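Local coordinates for protein putative sortase (Streptococcus pneumoniae, PDB 2W1J) that probably acts as a pilus-class transpeptidase of the sortase family, joining pilin subunits covalently during assembly of the pilus fibre on the bacterial surface, at residues 74-78 / 121-125; 41-45 / 112-116; 56-60 / 95-101. One frame throughout, in Å; residues are numbered along the deposited sequence. Where two conformers were deposited one is given.

Overall arrangement
Along the chain the segments come in the order 41-45, 56-60, 74-78, 95-101, 112-116 and 121-125, so contact 3 is nested within the loop that contact 2 closes, whereas contact 1 crosses both. The centres of contacts 1 and 2 are about 14 Å apart, those of 2 and 3 about 15 Å, and those of 1 and 3 about 21 Å, on opposite sides of the chain's centre. Contacts 1 and 2 both reach the mixed sheet of the sortase domain and meet where F124 pairs with H115; contacts 2 and 3 meet through L96. They bind segments from before strand 65-71, and a loop beyond strand 108-113, onto one sheet, contact 2 probably at the active site.

Contact 1: 74-78 / 121-125; sequences IDVDL and AKMFT
The carbonyl oxygen of K122, the residue whose ammonium group crosses to D75, takes two bonds from T125. The backbone N of T125 closes a type II' turn on it, and T125 OG1 adds a bond of 2.8 Å to K122 O, in the carbonyl plane and on a lone pair. M123 fills the second place with an uncommon positive phi of 45°. K122 CG lies between its backbone N and carbonyl carbon (chi1 64°), and beyond it the extended chain crosses to the other segment, where NZ gives a bond of 2.9 Å to D75 O. The donor sits well above the carbonyl plane, while the carboxylate stays apart, with D75 OD2 5.1 Å from K122 NZ. D75 itself takes the first place of a G1 bulge, where D75 and V76 both face I71, a left-handed backbone that aspartate tolerates well.

Inward of these polar groups the contact is oily. Branched L78 serves two partners: CD2 meets M123 SD at 3.8 Å, and CD1 approaches F124 CE1 obliquely at 3.7 Å. V76 CG1 comes to the edge of the same ring, 4.3 Å from F124 CE1. F124 also reaches L174 and T176 of strand 170-178. A long lysine thus suits the exposed margin, tying the turn to a backbone carbonyl, while the inner part is held by apolar contacts; the nearby aspartate probably adds a mild electrostatic attraction.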
loop_
_atom_site.group_PDB
_atom_site.type_symbol
_atom_site.label_atom_id
_atom_site.label_comp_id
_atom_site.label_asym_id
_atom_site.label_seq_id
_atom_site.Cartn_x
_atom_site.Cartn_y
_atom_site.Cartn_z
ATOM N N ILE A 74 12.254 4.079 -9.766
ATOM C CA ILE A 74 12.314 2.733 -10.347
ATOM C C ILE A 74 11.167 2.471 -11.327
ATOM O O ILE A 74 10.866 1.323 -11.664
ATOM C CB ILE A 74 12.351 1.630 -9.268
ATOM C CG1 ILE A 74 11.191 1.778 -8.278
ATOM C CG2 ILE A 74 13.699 1.649 -8.545
ATOM C CD1 ILE A 74 11.048 0.583 -7.337
ATOM N N ASP A 75 10.551 3.538 -11.823
ATOM C CA ASP A 75 9.540 3.404 -12.874
ATOM C C ASP A 75 8.403 2.468 -12.489
ATOM O O ASP A 75 7.950 1.657 -13.311
ATOM C CB ASP A 75 10.184 2.944 -14.187
ATOM C CG ASP A 75 11.279 3.878 -14.634
ATOM O OD1 ASP A 75 10.990 5.082 -14.771
ATOM O OD2 ASP A 75 12.427 3.423 -14.805
ATOM N N VAL A 76 7.937 2.587 -11.251
ATOM C CA VAL A 76 6.815 1.781 -10.781
ATOM C C VAL A 76 5.565 2.645 -10.641
ATOM O O VAL A 76 5.630 3.767 -10.134
ATOM C CB VAL A 76 7.146 1.133 -9.424
ATOM C CG1 VAL A 76 5.896 0.586 -8.765
ATOM C CG2 VAL A 76 8.187 0.056 -9.600
ATOM N N ASP A 77 4.434 2.155 -11.132
ATOM C CA ASP A 77 3.152 2.775 -10.822
ATOM C C ASP A 77 2.153 1.636 -10.817
ATOM O O ASP A 77 1.795 1.108 -11.874
ATOM C CB ASP A 77 2.775 3.862 -11.834
ATOM C CG ASP A 77 1.784 4.882 -11.266
ATOM O OD1 ASP A 77 1.311 4.718 -10.114
ATOM O OD2 ASP A 77 1.474 5.860 -11.977
ATOM N N LEU A 78 1.743 1.222 -9.622
ATOM C CA LEU A 78 0.894 0.037 -9.481
ATOM C C LEU A 78 -0.441 0.391 -8.860
ATOM O O LEU A 78 -0.492 1.117 -7.870
ATOM C CB LEU A 78 1.557 -1.004 -8.585
ATOM C CG LEU A 78 2.736 -1.787 -9.141
ATOM C CD1 LEU A 78 3.234 -2.721 -8.049
ATOM C CD2 LEU A 78 2.322 -2.573 -10.380
ATOM N N ALA A 121 5.457 -9.762 -14.696
ATOM C CA ALA A 121 5.312 -8.358 -14.343
ATOM C C ALA A 121 6.295 -8.042 -13.239
ATOM O O ALA A 121 6.475 -8.825 -12.301
ATOM C CB ALA A 121 3.898 -8.076 -13.878
ATOM N N LYS A 122 6.937 -6.887 -13.344
ATOM C CA LYS A 122 7.997 -6.570 -12.401
ATOM C C LYS A 122 7.489 -6.275 -10.987
ATOM O O LYS A 122 8.195 -6.550 -10.022
ATOM C CB LYS A 122 8.903 -5.450 -12.923
ATOM C CG LYS A 122 8.211 -4.122 -13.111
ATOM C CD LYS A 122 9.123 -3.104 -13.783
ATOM C CE LYS A 122 8.591 -1.699 -13.567
ATOM N NZ LYS A 122 9.447 -0.686 -14.242
ATOM N N MET A 123 6.261 -5.771 -10.866
ATOM C CA MET A 123 5.692 -5.456 -9.549
ATOM C C MET A 123 6.723 -4.724 -8.681
ATOM O O MET A 123 7.193 -3.661 -9.080
ATOM C CB MET A 123 5.126 -6.712 -8.871
ATOM C CG MET A 123 4.039 -7.438 -9.685
ATOM S SD MET A 123 2.652 -6.367 -10.108
ATOM C CE MET A 123 1.485 -7.600 -10.684
ATOM N N PHE A 124 7.081 -5.288 -7.525
ATOM C CA PHE A 124 8.037 -4.641 -6.602
ATOM C C PHE A 124 9.460 -5.234 -6.696
ATOM O O PHE A 124 10.272 -5.091 -5.783
ATOM C CB PHE A 124 7.556 -4.728 -5.145
ATOM C CG PHE A 124 6.568 -3.654 -4.723
ATOM C CD1 PHE A 124 6.158 -2.620 -5.561
ATOM C CD2 PHE A 124 6.060 -3.692 -3.430
ATOM C CE1 PHE A 124 5.247 -1.661 -5.105
ATOM C CE2 PHE A 124 5.165 -2.747 -2.969
ATOM C CZ PHE A 124 4.756 -1.723 -3.795
ATOM N N THR A 125 9.778 -5.899 -7.801
ATOM C CA THR A 125 11.101 -6.515 -7.936
ATOM C C THR A 125 12.241 -5.537 -7.662
ATOM O O THR A 125 13.249 -5.907 -7.043
ATOM C CB THR A 125 11.283 -7.148 -9.322
ATOM O OG1 THR A 125 10.379 -8.246 -9.433
ATOM C CG2 THR A 125 12.722 -7.649 -9.518
#

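Contact 2: 41-45 / 112-116; sequences GDPWS and ITAHT
W44 and H115 meet rim to rim, neither lying over the face of the other. The five-membered ring of W44 has its centroid 5.0 Å from that of the imidazole, the planes are inclined at 52°, and the two side chains slide past each other in opposite directions. The nearest atoms are W44 NE1 and H115 ND1, 3.0 Å apart, each near the plane of the other ring. A bound glycerol is hydrogen-bonded to H115 ND1. Farther along the indole, the carbonyl O of A114 lies at the edge, 3.6 Å from W44 CZ2. Flat and long, tryptophan can follow this segment from T113 to H115. In one of the two conformers of T113, the torsion that puts CG2 anti to the backbone N directs this methyl obliquely at the six-membered end of the indole.

P43 covers part of one indole face, its CB 3.8 Å above the plane, and D42 OD1 lies at an edge. D42 O, receiving S45 N and S45 OG (the latter at 2.9 Å), holds the type I turn that presents the pair.

The D-P-W sequence, with D42 salt-bridged to R186 and W44 touching C177, is consistent with the lid of pilus sortases closed over a His-Cys-Arg site. S45 weakly caps helix 46-49, and W44 also packs on L175, so the segment after helix 18-33 rests on strands 108-113 and 170-178.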
loop_
_atom_site.group_PDB
_atom_site.type_symbol
_atom_site.label_atom_id
_atom_site.label_comp_id
_atom_site.label_asym_id
_atom_site.label_seq_id
_atom_site.Cartn_x
_atom_site.Cartn_y
_atom_site.Cartn_z
ATOM N N GLY A 41 -1.983 -11.283 8.353
ATOM C CA GLY A 41 -1.097 -12.431 8.176
ATOM C C GLY A 41 -0.018 -12.162 7.138
ATOM O O GLY A 41 0.030 -11.085 6.544
ATOM N N ASP A 42 0.854 -13.143 6.917
ATOM C CA ASP A 42 1.869 -13.050 5.863
ATOM C C ASP A 42 1.194 -13.290 4.519
ATOM O O ASP A 42 0.655 -14.369 4.286
ATOM C CB ASP A 42 2.961 -14.105 6.091
ATOM C CG ASP A 42 3.950 -14.200 4.938
ATOM O OD1 ASP A 42 4.253 -13.159 4.321
ATOM O OD2 ASP A 42 4.459 -15.314 4.695
ATOM N N PRO A 43 1.218 -12.290 3.623
ATOM C CA PRO A 43 0.463 -12.427 2.374
ATOM C C PRO A 43 0.798 -13.665 1.553
ATOM O O PRO A 43 -0.040 -14.136 0.784
ATOM C CB PRO A 43 0.860 -11.170 1.596
ATOM C CG PRO A 43 1.102 -10.158 2.662
ATOM C CD PRO A 43 1.758 -10.926 3.790
ATOM N N TRP A 44 2.012 -14.182 1.701
ATOM C CA TRP A 44 2.449 -15.277 0.844
ATOM C C TRP A 44 2.168 -16.656 1.440
ATOM O O TRP A 44 2.451 -17.680 0.815
ATOM C CB TRP A 44 3.917 -15.100 0.446
ATOM C CG TRP A 44 4.112 -13.888 -0.427
ATOM C CD1 TRP A 44 4.036 -13.840 -1.787
ATOM C CD2 TRP A 44 4.361 -12.543 0.007
ATOM N NE1 TRP A 44 4.238 -12.553 -2.231
ATOM C CE2 TRP A 44 4.450 -11.740 -1.150
ATOM C CE3 TRP A 44 4.538 -11.945 1.258
ATOM C CZ2 TRP A 44 4.695 -10.368 -1.091
ATOM C CZ3 TRP A 44 4.785 -10.581 1.312
ATOM C CH2 TRP A 44 4.855 -9.807 0.146
ATOM N N SER A 45 1.580 -16.681 2.631
ATOM C CA SER A 45 1.170 -17.938 3.252
ATOM C C SER A 45 -0.085 -18.472 2.567
ATOM O O SER A 45 -0.841 -17.717 1.961
ATOM C CB SER A 45 0.902 -17.732 4.742
ATOM O OG SER A 45 -0.299 -17.008 4.948
ATOM N N ILE A 112 1.646 -1.617 1.971
ATOM C CA ILE A 112 1.284 -1.925 0.591
ATOM C C ILE A 112 2.245 -3.011 0.100
ATOM O O ILE A 112 3.458 -2.863 0.230
ATOM C CB ILE A 112 1.365 -0.670 -0.312
ATOM C CG1 ILE A 112 0.410 0.423 0.189
ATOM C CG2 ILE A 112 1.070 -1.041 -1.776
ATOM C CD1 ILE A 112 0.497 1.712 -0.593
ATOM N N THR A 113 1.682 -4.095 -0.431
ATOM C CA THR A 113 2.389 -5.347 -0.699
ATOM C C THR A 113 2.410 -5.659 -2.193
ATOM O O THR A 113 1.399 -5.472 -2.867
ATOM C CB THR A 113 1.591 -6.488 -0.047
ATOM O OG1 THR A 113 1.253 -6.139 1.301
ATOM C CG2 THR A 113 2.359 -7.797 -0.082
ATOM N N ALA A 114 3.524 -6.179 -2.701
ATOM C CA ALA A 114 3.531 -6.690 -4.071
ATOM C C ALA A 114 4.669 -7.682 -4.260
ATOM O O ALA A 114 5.598 -7.742 -3.441
ATOM C CB ALA A 114 3.625 -5.547 -5.095
ATOM N N HIS A 115 4.593 -8.462 -5.332
ATOM C CA HIS A 115 5.557 -9.532 -5.577
ATOM C C HIS A 115 6.932 -9.019 -5.978
ATOM O O HIS A 115 7.085 -7.915 -6.505
ATOM C CB HIS A 115 5.066 -10.436 -6.707
ATOM C CG HIS A 115 3.944 -11.347 -6.326
ATOM N ND1 HIS A 115 3.958 -12.116 -5.182
ATOM C CD2 HIS A 115 2.793 -11.654 -6.971
ATOM C CE1 HIS A 115 2.855 -12.843 -5.129
ATOM N NE2 HIS A 115 2.134 -12.588 -6.207
ATOM N N THR A 116 7.932 -9.872 -5.759
ATOM C CA THR A 116 9.240 -9.744 -6.392
ATOM C C THR A 116 9.494 -11.018 -7.193
ATOM O O THR A 116 9.224 -12.122 -6.718
ATOM C CB THR A 116 10.381 -9.560 -5.352
ATOM O OG1 THR A 116 10.419 -8.198 -4.881
ATOM C CG2 THR A 116 11.721 -9.887 -5.966
#

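Contact 3: 56-60 / 95-101; sequences YARML and HLEGTSL
E97 lays its aliphatic chain over one face of the Y56 ring: CG sits 4.0 Å from the ring centroid, a CH-pi contact, and the carboxylate follows, its plane 25° from the ring's. With CG anti to the backbone N (chi1 -172°), the glutamate reaches obliquely across the ring. Y56 OH and H95 ND1 share a hydrogen bond of 2.7 Å, in the phenol plane. The other imidazole nitrogen, H95 NE2, bonds S100 O at 2.8 Å, holding the ring at both nitrogens; Y56 OH also accepts a hydrogen bond from G83 N.

E97 is the second residue of a type II turn from L96 to T99, H95 just before it and S100 just after, between strands 93-95 and 108-113 of the sortase sheet. G98 suits its third place, where a CB would press on the carbonyl O of E97. T99 OG1 reinforces it, 2.8 Å from L96 O.

L101 supplies the apolar side: CD2 lies 3.9 Å from A57 CB and at the edge of the Y56 ring, CD1 meets M59 SD tip to tip at 3.9 Å, and CB lies against L60 CD1. F31 of helix 18-33 touches L101 as well.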
loop_
_atom_site.group_PDB
_atom_site.type_symbol
_atom_site.label_atom_id
_atom_site.label_comp_id
_atom_site.label_asym_id
_atom_site.label_seq_id
_atom_site.Cartn_x
_atom_site.Cartn_y
_atom_site.Cartn_z
ATOM N N TYR A 56 -13.442 -4.174 3.068
ATOM C CA TYR A 56 -13.247 -3.191 4.130
ATOM C C TYR A 56 -12.873 -1.792 3.639
ATOM O O TYR A 56 -12.973 -0.826 4.398
ATOM C CB TYR A 56 -12.211 -3.686 5.137
ATOM C CG TYR A 56 -10.826 -3.832 4.559
ATOM C CD1 TYR A 56 -9.950 -2.757 4.524
ATOM C CD2 TYR A 56 -10.403 -5.040 4.023
ATOM C CE1 TYR A 56 -8.679 -2.888 3.993
ATOM C CE2 TYR A 56 -9.136 -5.182 3.487
ATOM C CZ TYR A 56 -8.273 -4.102 3.471
ATOM O OH TYR A 56 -7.015 -4.262 2.930
ATOM N N ALA A 57 -12.475 -1.684 2.377
ATOM C CA ALA A 57 -12.010 -0.413 1.824
ATOM C C ALA A 57 -12.896 0.119 0.704
ATOM O O ALA A 57 -12.465 0.963 -0.084
ATOM C CB ALA A 57 -10.560 -0.555 1.333
ATOM N N ARG A 58 -14.143 -0.346 0.631
ATOM C CA ARG A 58 -15.039 0.055 -0.454
ATOM C C ARG A 58 -15.173 1.569 -0.605
ATOM O O ARG A 58 -15.316 2.077 -1.717
ATOM C CB ARG A 58 -16.415 -0.603 -0.314
ATOM C CG ARG A 58 -16.404 -2.115 -0.520
ATOM C CD ARG A 58 -17.811 -2.677 -0.493
ATOM N NE ARG A 58 -18.535 -2.361 -1.720
ATOM C CZ ARG A 58 -19.838 -2.551 -1.893
ATOM N NH1 ARG A 58 -20.574 -3.058 -0.912
ATOM N NH2 ARG A 58 -20.407 -2.234 -3.049
ATOM N N MET A 59 -15.126 2.289 0.511
ATOM C CA MET A 59 -15.293 3.742 0.467
ATOM C C MET A 59 -14.197 4.443 -0.342
ATOM O O MET A 59 -14.417 5.527 -0.880
ATOM C CB MET A 59 -15.395 4.339 1.879
ATOM C CG MET A 59 -14.064 4.578 2.584
ATOM S SD MET A 59 -13.189 3.070 3.061
ATOM C CE MET A 59 -14.020 2.613 4.583
ATOM N N LEU A 60 -13.026 3.818 -0.432
ATOM C CA LEU A 60 -11.885 4.409 -1.135
ATOM C C LEU A 60 -11.788 3.943 -2.585
ATOM O O LEU A 60 -10.936 4.420 -3.341
ATOM C CB LEU A 60 -10.582 4.071 -0.404
ATOM C CG LEU A 60 -10.371 4.816 0.916
ATOM C CD1 LEU A 60 -9.023 4.446 1.520
ATOM C CD2 LEU A 60 -10.456 6.333 0.697
ATOM N N HIS A 95 -3.278 -3.950 -0.343
ATOM C CA HIS A 95 -3.193 -3.319 0.963
ATOM C C HIS A 95 -3.286 -4.388 2.050
ATOM O O HIS A 95 -4.183 -5.237 2.021
ATOM C CB HIS A 95 -4.327 -2.314 1.108
ATOM C CG HIS A 95 -4.429 -1.739 2.480
ATOM N ND1 HIS A 95 -5.345 -2.187 3.409
ATOM C CD2 HIS A 95 -3.698 -0.778 3.095
ATOM C CE1 HIS A 95 -5.174 -1.523 4.539
ATOM N NE2 HIS A 95 -4.180 -0.667 4.376
ATOM N N LEU A 96 -2.365 -4.346 3.009
ATOM C CA LEU A 96 -2.338 -5.320 4.089
ATOM C C LEU A 96 -3.426 -5.044 5.123
ATOM O O LEU A 96 -3.368 -4.070 5.876
ATOM C CB LEU A 96 -0.960 -5.344 4.749
ATOM C CG LEU A 96 -0.665 -6.462 5.760
ATOM C CD1 LEU A 96 -0.833 -7.843 5.145
ATOM C CD2 LEU A 96 0.736 -6.308 6.326
ATOM N N GLU A 97 -4.434 -5.909 5.164
ATOM C CA GLU A 97 -5.543 -5.712 6.087
ATOM C C GLU A 97 -5.045 -5.762 7.526
ATOM O O GLU A 97 -4.180 -6.572 7.864
ATOM C CB GLU A 97 -6.644 -6.751 5.848
ATOM C CG GLU A 97 -7.910 -6.484 6.660
ATOM C CD GLU A 97 -9.097 -7.344 6.247
ATOM O OE1 GLU A 97 -8.924 -8.253 5.405
ATOM O OE2 GLU A 97 -10.208 -7.105 6.774
ATOM N N GLY A 98 -5.567 -4.867 8.361
ATOM C CA GLY A 98 -5.052 -4.687 9.710
ATOM C C GLY A 98 -4.170 -3.456 9.825
ATOM O O GLY A 98 -3.904 -2.998 10.930
ATOM N N THR A 99 -3.709 -2.923 8.690
ATOM C CA THR A 99 -2.934 -1.681 8.684
ATOM C C THR A 99 -3.823 -0.509 8.258
ATOM O O THR A 99 -4.938 -0.703 7.775
ATOM C CB THR A 99 -1.646 -1.785 7.819
ATOM O OG1 THR A 99 -1.947 -1.741 6.414
ATOM C CG2 THR A 99 -0.875 -3.059 8.166
ATOM N N SER A 100 -3.344 0.718 8.441
ATOM C CA SER A 100 -4.152 1.897 8.142
ATOM C C SER A 100 -4.485 1.972 6.657
ATOM O O SER A 100 -3.643 1.626 5.806
ATOM C CB SER A 100 -3.377 3.166 8.499
ATOM O OG SER A 100 -2.892 3.152 9.828
ATOM N N LEU A 101 -5.685 2.452 6.334
ATOM C CA LEU A 101 -5.970 2.821 4.952
ATOM C C LEU A 101 -5.045 3.946 4.507
ATOM O O LEU A 101 -4.625 4.777 5.330
ATOM C CB LEU A 101 -7.413 3.280 4.816
ATOM C CG LEU A 101 -8.470 2.233 5.164
ATOM C CD1 LEU A 101 -9.850 2.862 5.120
ATOM C CD2 LEU A 101 -8.382 1.070 4.176
#